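Glutathione synthetase-like effector 30 (Gpa-GSS30-apo) (Globodera pallida, PDB 5OET) is a glutathione synthetase-like effector of a plant-parasitic nematode, related to the ATP-dependent ligase that joins gamma-glutamylcysteine and glycine and probably adapted to a new role. Local coordinates at residues 37-51 with 455-468. Residues are numbered along the deposited sequence; the frame is centred on the assembly and turned at random.
Sequences VPNIEQDPQILLEQS and KNHFVRPNMAPTLN
A beta hairpin, 455-468, turns round a type II turn from Arg-460 to Met-463 and packs on the N-terminal loop and first helix, where Leu-47 and Val-37 meet His-457. Leu-47 CD1 lies over one face of the imidazole, nearer the ring's border than its centre, 4.0 Å from His-457 CE1. Val-37 CG1 comes in obliquely, 3.5 Å from His-457 NE2. Within the hairpin, Asn-468 N, at the corner after strand 466-467, donates to His-457 ND1 (3.0 Å), tilted 26° from the ring plane. This probably helps fix the ring's rotation.

Leu-467 CD2 reaches Leu-47 CB at 3.9 Å, and Leu-48 CD1 touches Pro-465 CD. Ser-51 OG packs against Pro-465 CB. Pro-38 CG sits on Lys-455 CB, roughly perpendicular to the lysine chain, whose amine turns off to a salt bridge with Asp-470.

As modelled, one hydrogen bond crosses, from Asn-468 ND2 to Gln-42 OE1 (2.9 Å). Gln-42 gets there by a bend at chi2 (74°). The same OE1 also lies close to Asn-468 OD1, so this amide pairing is doubtful in detail. Apolar packing around buried His-457 thus chiefly holds the hairpin to loop 37-43 and helix 44-51, with the hydrogen bond at exposed Gln-42.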
loop_
_atom_site.group_PDB
_atom_site.type_symbol
_atom_site.label_atom_id
_atom_site.label_comp_id
_atom_site.label_asym_id
_atom_site.label_seq_id
_atom_site.Cartn_x
_atom_site.Cartn_y
_atom_site.Cartn_z
ATOM N N VAL A 37 -14.453 5.144 22.219
ATOM C CA VAL A 37 -13.717 4.000 21.712
ATOM C C VAL A 37 -13.763 2.769 22.621
ATOM O O VAL A 37 -13.920 1.658 22.119
ATOM C CB VAL A 37 -12.283 4.420 21.359
ATOM C CG1 VAL A 37 -11.390 3.223 21.133
ATOM C CG2 VAL A 37 -12.312 5.290 20.122
ATOM N N PRO A 38 -13.608 2.941 23.945
ATOM C CA PRO A 38 -13.742 1.779 24.850
ATOM C C PRO A 38 -15.031 0.953 24.694
ATOM O O PRO A 38 -14.948 -0.263 24.734
ATOM C CB PRO A 38 -13.675 2.408 26.237
ATOM C CG PRO A 38 -12.828 3.609 26.037
ATOM C CD PRO A 38 -13.122 4.129 24.662
ATOM N N ASN A 39 -16.181 1.606 24.472
ATOM C CA ASN A 39 -17.490 0.919 24.307
ATOM C C ASN A 39 -17.699 0.224 22.958
ATOM O O ASN A 39 -18.784 -0.275 22.685
ATOM C CB ASN A 39 -18.661 1.885 24.552
ATOM C CG ASN A 39 -18.617 2.523 25.920
ATOM O OD1 ASN A 39 -19.069 3.645 26.097
ATOM N ND2 ASN A 39 -18.051 1.820 26.890
ATOM N N ILE A 40 -16.680 0.198 22.110
ATOM C CA ILE A 40 -16.689 -0.640 20.918
ATOM C C ILE A 40 -16.385 -2.080 21.323
ATOM O O ILE A 40 -17.169 -2.971 21.029
ATOM C CB ILE A 40 -15.652 -0.160 19.874
ATOM C CG1 ILE A 40 -16.016 1.255 19.401
ATOM C CG2 ILE A 40 -15.554 -1.145 18.713
ATOM C CD1 ILE A 40 -14.986 1.900 18.497
ATOM N N GLU A 41 -15.247 -2.284 21.988
ATOM C CA GLU A 41 -14.730 -3.618 22.314
ATOM C C GLU A 41 -13.734 -3.521 23.469
ATOM O O GLU A 41 -12.928 -2.590 23.514
ATOM C CB GLU A 41 -14.078 -4.262 21.074
ATOM C CG GLU A 41 -13.554 -5.695 21.241
ATOM C CD GLU A 41 -14.647 -6.752 21.491
ATOM O OE1 GLU A 41 -15.422 -7.030 20.544
ATOM O OE2 GLU A 41 -14.719 -7.332 22.623
ATOM N N GLN A 42 -13.822 -4.466 24.406
ATOM C CA GLN A 42 -12.888 -4.567 25.548
ATOM C C GLN A 42 -12.289 -5.967 25.777
ATOM O O GLN A 42 -11.608 -6.185 26.766
ATOM C CB GLN A 42 -13.558 -4.060 26.844
ATOM C CG GLN A 42 -12.693 -3.064 27.617
ATOM C CD GLN A 42 -12.674 -1.720 26.936
ATOM O OE1 GLN A 42 -11.644 -1.253 26.446
ATOM N NE2 GLN A 42 -13.834 -1.108 26.856
ATOM N N ASP A 43 -12.515 -6.906 24.863
ATOM C CA ASP A 43 -11.802 -8.173 24.896
ATOM C C ASP A 43 -10.370 -7.890 24.427
ATOM O O ASP A 43 -10.197 -7.403 23.318
ATOM C CB ASP A 43 -12.493 -9.215 24.008
ATOM C CG ASP A 43 -11.955 -10.619 24.231
ATOM O OD1 ASP A 43 -10.717 -10.785 24.270
ATOM O OD2 ASP A 43 -12.771 -11.557 24.389
ATOM N N PRO A 44 -9.343 -8.167 25.268
ATOM C CA PRO A 44 -7.960 -7.880 24.822
ATOM C C PRO A 44 -7.522 -8.726 23.624
ATOM O O PRO A 44 -6.871 -8.201 22.722
ATOM C CB PRO A 44 -7.086 -8.187 26.052
ATOM C CG PRO A 44 -8.020 -8.410 27.179
ATOM C CD PRO A 44 -9.376 -8.744 26.626
ATOM N N GLN A 45 -7.891 -10.006 23.623
ATOM C CA GLN A 45 -7.599 -10.921 22.514
ATOM C C GLN A 45 -8.201 -10.434 21.195
ATOM O O GLN A 45 -7.532 -10.459 20.159
ATOM C CB GLN A 45 -8.086 -12.356 22.854
ATOM C CG GLN A 45 -7.747 -13.466 21.870
ATOM C CD GLN A 45 -6.316 -13.391 21.354
ATOM O OE1 GLN A 45 -6.119 -13.061 20.193
ATOM N NE2 GLN A 45 -5.311 -13.659 22.215
ATOM N N ILE A 46 -9.436 -9.945 21.231
ATOM C CA ILE A 46 -10.035 -9.343 20.043
ATOM C C ILE A 46 -9.351 -8.022 19.649
ATOM O O ILE A 46 -9.072 -7.802 18.465
ATOM C CB ILE A 46 -11.544 -9.139 20.215
ATOM C CG1 ILE A 46 -12.248 -10.503 20.432
ATOM C CG2 ILE A 46 -12.153 -8.434 19.007
ATOM C CD1 ILE A 46 -12.047 -11.522 19.313
ATOM N N LEU A 47 -9.071 -7.154 20.619
ATOM C CA LEU A 47 -8.342 -5.914 20.323
ATOM C C LEU A 47 -6.965 -6.185 19.722
ATOM O O LEU A 47 -6.551 -5.479 18.792
ATOM C CB LEU A 47 -8.188 -5.028 21.563
ATOM C CG LEU A 47 -9.478 -4.355 22.021
ATOM C CD1 LEU A 47 -9.324 -3.719 23.402
ATOM C CD2 LEU A 47 -9.930 -3.322 21.008
ATOM N N LEU A 48 -6.269 -7.195 20.250
ATOM C CA LEU A 48 -4.997 -7.619 19.689
ATOM C C LEU A 48 -5.184 -8.042 18.236
ATOM O O LEU A 48 -4.453 -7.587 17.360
ATOM C CB LEU A 48 -4.365 -8.739 20.504
ATOM C CG LEU A 48 -3.148 -9.393 19.816
ATOM C CD1 LEU A 48 -2.030 -8.387 19.571
ATOM C CD2 LEU A 48 -2.677 -10.599 20.584
ATOM N N GLU A 49 -6.176 -8.896 17.974
ATOM C CA GLU A 49 -6.435 -9.366 16.594
ATOM C C GLU A 49 -6.816 -8.234 15.660
ATOM O O GLU A 49 -6.447 -8.264 14.503
ATOM C CB GLU A 49 -7.474 -10.481 16.554
ATOM C CG GLU A 49 -6.922 -11.787 17.106
ATOM C CD GLU A 49 -7.937 -12.942 17.142
ATOM O OE1 GLU A 49 -8.168 -13.531 18.236
ATOM O OE2 GLU A 49 -8.507 -13.301 16.066
ATOM N N GLN A 50 -7.522 -7.231 16.156
ATOM C CA GLN A 50 -7.847 -6.068 15.336
ATOM C C GLN A 50 -6.646 -5.150 15.116
ATOM O O GLN A 50 -6.559 -4.487 14.079
ATOM C CB GLN A 50 -8.998 -5.291 15.965
ATOM C CG GLN A 50 -10.326 -6.030 15.905
ATOM C CD GLN A 50 -11.468 -5.316 16.609
ATOM O OE1 GLN A 50 -12.609 -5.743 16.513
ATOM N NE2 GLN A 50 -11.170 -4.240 17.330
ATOM N N SER A 51 -5.744 -5.088 16.094
ATOM C CA SER A 51 -4.467 -4.399 15.913
ATOM C C SER A 51 -3.671 -4.946 14.750
ATOM O O SER A 51 -3.174 -4.181 13.936
ATOM C CB SER A 51 -3.587 -4.530 17.153
ATOM O OG SER A 51 -3.971 -3.561 18.080
ATOM N N LYS A 455 -10.061 8.622 25.053
ATOM C CA LYS A 455 -9.497 7.279 25.194
ATOM C C LYS A 455 -9.428 6.610 23.814
ATOM O O LYS A 455 -10.361 6.719 23.011
ATOM C CB LYS A 455 -10.367 6.435 26.133
ATOM C CG LYS A 455 -10.392 6.874 27.602
ATOM C CD LYS A 455 -9.434 6.060 28.480
ATOM C CE LYS A 455 -9.946 5.895 29.925
ATOM N NZ LYS A 455 -9.437 6.923 30.882
ATOM N N ASN A 456 -8.322 5.924 23.544
ATOM C CA ASN A 456 -8.141 5.187 22.306
ATOM C C ASN A 456 -7.056 4.136 22.516
ATOM O O ASN A 456 -6.433 4.072 23.602
ATOM C CB ASN A 456 -7.756 6.148 21.174
ATOM C CG ASN A 456 -8.343 5.741 19.826
ATOM O OD1 ASN A 456 -8.361 4.557 19.487
ATOM N ND2 ASN A 456 -8.829 6.706 19.063
ATOM N N HIS A 457 -6.839 3.306 21.503
ATOM C CA HIS A 457 -5.785 2.302 21.537
ATOM C C HIS A 457 -4.713 2.636 20.503
ATOM O O HIS A 457 -5.024 3.044 19.394
ATOM C CB HIS A 457 -6.376 0.921 21.252
ATOM C CG HIS A 457 -7.675 0.681 21.944
ATOM N ND1 HIS A 457 -7.760 0.451 23.294
ATOM C CD2 HIS A 457 -8.944 0.662 21.473
ATOM C CE1 HIS A 457 -9.031 0.306 23.629
ATOM N NE2 HIS A 457 -9.771 0.444 22.544
ATOM N N PHE A 458 -3.452 2.430 20.856
ATOM C CA PHE A 458 -2.308 2.822 20.018
ATOM C C PHE A 458 -1.551 1.600 19.481
ATOM O O PHE A 458 -1.104 0.767 20.250
ATOM C CB PHE A 458 -1.353 3.665 20.865
ATOM C CG PHE A 458 -1.751 5.107 21.024
ATOM C CD1 PHE A 458 -3.013 5.590 20.666
ATOM C CD2 PHE A 458 -0.817 6.008 21.577
ATOM C CE1 PHE A 458 -3.313 6.942 20.825
ATOM C CE2 PHE A 458 -1.123 7.355 21.733
ATOM C CZ PHE A 458 -2.377 7.822 21.358
ATOM N N VAL A 459 -1.395 1.513 18.169
ATOM C CA VAL A 459 -0.763 0.364 17.528
ATOM C C VAL A 459 0.599 0.773 17.002
ATOM O O VAL A 459 0.680 1.654 16.165
ATOM C CB VAL A 459 -1.618 -0.114 16.353
ATOM C CG1 VAL A 459 -1.030 -1.374 15.727
ATOM C CG2 VAL A 459 -3.033 -0.336 16.835
ATOM N N ARG A 460 1.658 0.129 17.486
ATOM C CA ARG A 460 3.020 0.474 17.116
ATOM C C ARG A 460 3.741 -0.735 16.561
ATOM O O ARG A 460 3.455 -1.853 16.973
ATOM C CB ARG A 460 3.795 0.973 18.314
ATOM C CG ARG A 460 3.663 2.465 18.525
ATOM C CD ARG A 460 4.277 2.886 19.858
ATOM N NE ARG A 460 3.266 3.261 20.865
ATOM C CZ ARG A 460 3.494 3.422 22.178
ATOM N NH1 ARG A 460 4.711 3.237 22.706
ATOM N NH2 ARG A 460 2.484 3.784 22.977
ATOM N N PRO A 461 4.706 -0.501 15.644
ATOM C CA PRO A 461 5.638 -1.506 15.122
ATOM C C PRO A 461 6.395 -2.317 16.182
ATOM O O PRO A 461 6.982 -1.743 17.085
ATOM C CB PRO A 461 6.640 -0.663 14.347
ATOM C CG PRO A 461 5.871 0.534 13.909
ATOM C CD PRO A 461 4.858 0.799 14.957
ATOM N N ASN A 462 6.356 -3.643 16.055
ATOM C CA ASN A 462 7.134 -4.582 16.897
ATOM C C ASN A 462 6.907 -4.470 18.418
ATOM O O ASN A 462 7.803 -4.777 19.198
ATOM C CB ASN A 462 8.632 -4.489 16.536
ATOM C CG ASN A 462 8.893 -4.820 15.071
ATOM O OD1 ASN A 462 8.976 -6.002 14.689
ATOM N ND2 ASN A 462 8.998 -3.780 14.236
ATOM N N MET A 463 5.706 -4.052 18.825
ATOM C CA MET A 463 5.274 -4.145 20.228
ATOM C C MET A 463 3.801 -4.432 20.336
ATOM O O MET A 463 3.068 -4.249 19.381
ATOM C CB MET A 463 5.569 -2.876 21.016
ATOM C CG MET A 463 5.216 -1.547 20.391
ATOM S SD MET A 463 5.882 -0.275 21.501
ATOM C CE MET A 463 4.870 -0.447 22.976
ATOM N N ALA A 464 3.373 -4.876 21.518
ATOM C CA ALA A 464 1.965 -5.071 21.812
ATOM C C ALA A 464 1.253 -3.720 21.788
ATOM O O ALA A 464 1.868 -2.684 22.102
ATOM C CB ALA A 464 1.774 -5.751 23.159
ATOM N N PRO A 465 -0.040 -3.713 21.397
ATOM C CA PRO A 465 -0.769 -2.451 21.365
ATOM C C PRO A 465 -1.106 -1.976 22.778
ATOM O O PRO A 465 -1.346 -2.791 23.671
ATOM C CB PRO A 465 -2.038 -2.802 20.586
ATOM C CG PRO A 465 -2.259 -4.230 20.897
ATOM C CD PRO A 465 -0.898 -4.850 21.021
ATOM N N THR A 466 -1.114 -0.665 22.946
ATOM C CA THR A 466 -1.413 -0.016 24.214
ATOM C C THR A 466 -2.910 0.336 24.277
ATOM O O THR A 466 -3.375 1.232 23.549
ATOM C CB THR A 466 -0.575 1.270 24.348
ATOM O OG1 THR A 466 0.710 1.051 23.757
ATOM C CG2 THR A 466 -0.392 1.635 25.799
ATOM N N LEU A 467 -3.644 -0.369 25.137
ATOM C CA LEU A 467 -5.101 -0.281 25.191
ATOM C C LEU A 467 -5.588 0.718 26.244
ATOM O O LEU A 467 -5.041 0.815 27.338
ATOM C CB LEU A 467 -5.693 -1.661 25.499
ATOM C CG LEU A 467 -5.241 -2.891 24.704
ATOM C CD1 LEU A 467 -5.894 -4.146 25.272
ATOM C CD2 LEU A 467 -5.531 -2.759 23.218
ATOM N N ASN A 468 -6.616 1.466 25.891
ATOM C CA ASN A 468 -7.294 2.400 26.788
ATOM C C ASN A 468 -6.385 3.524 27.324
ATOM O O ASN A 468 -6.449 3.867 28.475
ATOM C CB ASN A 468 -8.002 1.650 27.924
ATOM C CG ASN A 468 -9.050 0.684 27.421
ATOM O OD1 ASN A 468 -8.926 -0.530 27.602
ATOM N ND2 ASN A 468 -10.094 1.216 26.789
#